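Aclacinomycin-N/aclacinomycin-A oxidase (Streptomyces galilaeus, PDB 2IPI) oxidises the terminal sugar of aclacinomycins in two successive oxygen-dependent steps, using a bicovalently attached FAD, to give first aclacinomycin A and then aclacinomycin Y. Local coordinates at residues N404-T409 and A414-I419. Residues are numbered along the deposited sequence; the frame is centred on the assembly and turned at random.
Sequences NSVPET and AQRDSI
The long loop that joins strands 391-398 and 420-428 of the seven-stranded antiparallel sheet doubles back on itself here, laying Asn-404, Val-406 and Glu-408 against Ala-414, Arg-416 and Ser-418. Asn-404 carries the direct side-chain bond: its ND2 donates to Ser-418 O at 3.2 Å, fairly straight (157° at the hydrogen) but from above the carbonyl plane. The other end of the same amide works through water 1, which donates to Asn-404 OD1 and to Gln-415 O and accepts from Ser-418 N, so both ends of the amide are tied and its rotation is fixed. Asn-404 CA also makes a bent, weak CA-H...O contact of 3.4 Å with Arg-416 O.

Arg-416 fills the inside of the bend. With CG beside its backbone N (chi1 -60°) and a second turn at chi2, the chain runs past Val-406 O, 3.4 Å from Arg-416 CB, and brings one guanidinium face over the valine. Val-406 CB sits 3.6 Å above that plane, toward its rim, while CG2 lies 3.5 Å from Arg-416 NH1. The charge is answered by Asp-175, with Val-403 O and Thr-413 O as further acceptors from the loop itself.

Farther along, CG and the carboxylate of Glu-408 lie against Ala-414 O; Glu-408 OE1 comes within 3.1 Å of that oxygen, two acceptors without a bond, and near Glu-463, which may favour a shared proton. Ser-418, its OG hydrogen-bonded to Glu-463, has its side chain about 10 Å from that of Tyr-397, an active-site proton acceptor. Water and side-chain amide thus brace an irregular, folded-back connection between neighbouring antiparallel strands, with an inverse gamma turn at Gln-415.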
loop_
_atom_site.group_PDB
_atom_site.type_symbol
_atom_site.label_atom_id
_atom_site.label_comp_id
_atom_site.label_asym_id
_atom_site.label_seq_id
_atom_site.Cartn_x
_atom_site.Cartn_y
_atom_site.Cartn_z
ATOM N N ASN A 404 4.864 -13.721 -6.726
ATOM C CA ASN A 404 5.332 -13.922 -8.087
ATOM C C ASN A 404 4.870 -15.242 -8.689
ATOM O O ASN A 404 5.376 -15.658 -9.726
ATOM C CB ASN A 404 6.877 -13.862 -8.122
ATOM C CG ASN A 404 7.382 -12.445 -7.971
ATOM O OD1 ASN A 404 6.633 -11.509 -7.692
ATOM N ND2 ASN A 404 8.691 -12.260 -8.163
ATOM N N SER A 405 3.921 -15.871 -8.022
ATOM C CA SER A 405 3.436 -17.201 -8.357
ATOM C C SER A 405 2.115 -17.076 -9.121
ATOM O O SER A 405 1.714 -18.001 -9.823
ATOM C CB SER A 405 3.236 -18.083 -7.129
ATOM O OG SER A 405 4.254 -17.967 -6.141
ATOM N N VAL A 406 1.446 -15.943 -8.985
ATOM C CA VAL A 406 0.223 -15.630 -9.710
ATOM C C VAL A 406 0.494 -15.036 -11.084
ATOM O O VAL A 406 1.304 -14.108 -11.193
ATOM C CB VAL A 406 -0.576 -14.584 -8.899
ATOM C CG1 VAL A 406 -1.861 -14.201 -9.611
ATOM C CG2 VAL A 406 -0.851 -15.096 -7.492
ATOM N N PRO A 407 -0.144 -15.480 -12.149
ATOM C CA PRO A 407 -0.009 -14.822 -13.461
ATOM C C PRO A 407 -0.403 -13.348 -13.415
ATOM O O PRO A 407 -1.407 -12.948 -12.821
ATOM C CB PRO A 407 -0.976 -15.608 -14.350
ATOM C CG PRO A 407 -1.023 -16.954 -13.699
ATOM C CD PRO A 407 -1.052 -16.648 -12.220
ATOM N N GLU A 408 0.419 -12.514 -14.053
ATOM C CA GLU A 408 0.283 -11.065 -14.124
ATOM C C GLU A 408 -1.140 -10.633 -14.444
ATOM O O GLU A 408 -1.696 -9.639 -13.987
ATOM C CB GLU A 408 1.243 -10.532 -15.192
ATOM C CG GLU A 408 1.043 -9.105 -15.640
ATOM C CD GLU A 408 2.343 -8.324 -15.767
ATOM O OE1 GLU A 408 3.388 -8.790 -15.264
ATOM O OE2 GLU A 408 2.313 -7.233 -16.379
ATOM N N THR A 409 -1.774 -11.445 -15.273
ATOM C CA THR A 409 -3.126 -11.236 -15.720
ATOM C C THR A 409 -4.169 -11.878 -14.814
ATOM O O THR A 409 -5.332 -11.792 -15.184
ATOM C CB THR A 409 -3.272 -11.853 -17.129
ATOM O OG1 THR A 409 -4.615 -11.692 -17.595
ATOM C CG2 THR A 409 -3.003 -13.351 -17.049
ATOM N N ALA A 414 -0.720 -6.348 -11.390
ATOM C CA ALA A 414 0.056 -6.904 -12.488
ATOM C C ALA A 414 1.481 -7.254 -12.093
ATOM O O ALA A 414 2.038 -8.245 -12.560
ATOM C CB ALA A 414 0.080 -5.913 -13.648
ATOM N N GLN A 415 2.081 -6.445 -11.237
ATOM C CA GLN A 415 3.510 -6.592 -10.957
ATOM C C GLN A 415 3.824 -7.912 -10.280
ATOM O O GLN A 415 3.868 -8.017 -9.066
ATOM C CB GLN A 415 3.964 -5.402 -10.105
ATOM C CG GLN A 415 3.982 -4.092 -10.876
ATOM C CD GLN A 415 2.689 -3.308 -10.793
ATOM O OE1 GLN A 415 2.570 -2.213 -11.364
ATOM N NE2 GLN A 415 1.696 -3.835 -10.073
ATOM N N ARG A 416 4.048 -8.963 -11.073
ATOM C CA ARG A 416 4.296 -10.272 -10.471
ATOM C C ARG A 416 5.675 -10.818 -10.795
ATOM O O ARG A 416 5.842 -12.031 -10.899
ATOM C CB ARG A 416 3.191 -11.254 -10.901
ATOM C CG ARG A 416 1.812 -10.772 -10.467
ATOM C CD ARG A 416 1.599 -10.820 -8.955
ATOM N NE ARG A 416 0.179 -10.620 -8.649
ATOM C CZ ARG A 416 -0.441 -11.128 -7.584
ATOM N NH1 ARG A 416 0.233 -11.866 -6.720
ATOM N NH2 ARG A 416 -1.738 -10.885 -7.405
ATOM N N ASP A 417 6.696 -9.969 -10.939
ATOM C CA ASP A 417 8.045 -10.542 -11.150
ATOM C C ASP A 417 9.080 -9.487 -10.739
ATOM O O ASP A 417 10.015 -9.214 -11.484
ATOM C CB ASP A 417 8.244 -11.025 -12.571
ATOM C CG ASP A 417 9.573 -11.664 -12.904
ATOM O OD1 ASP A 417 10.201 -11.279 -13.915
ATOM O OD2 ASP A 417 10.059 -12.563 -12.183
ATOM N N SER A 418 8.850 -8.942 -9.547
ATOM C CA SER A 418 9.749 -7.992 -8.914
ATOM C C SER A 418 10.380 -8.606 -7.661
ATOM O O SER A 418 9.791 -9.484 -7.023
ATOM C CB SER A 418 9.039 -6.684 -8.577
ATOM O OG SER A 418 8.685 -5.995 -9.772
ATOM N N ILE A 419 11.585 -8.128 -7.324
ATOM C CA ILE A 419 12.367 -8.697 -6.232
ATOM C C ILE A 419 12.424 -7.750 -5.042
ATOM O O ILE A 419 12.659 -8.181 -3.906
ATOM C CB ILE A 419 13.803 -9.024 -6.672
ATOM C CG1 ILE A 419 14.693 -7.801 -6.894
ATOM C CG2 ILE A 419 13.815 -9.907 -7.920
ATOM C CD1 ILE A 419 16.006 -8.106 -7.597
HETATM O O HOH W 1 6.321 -8.478 -7.586
#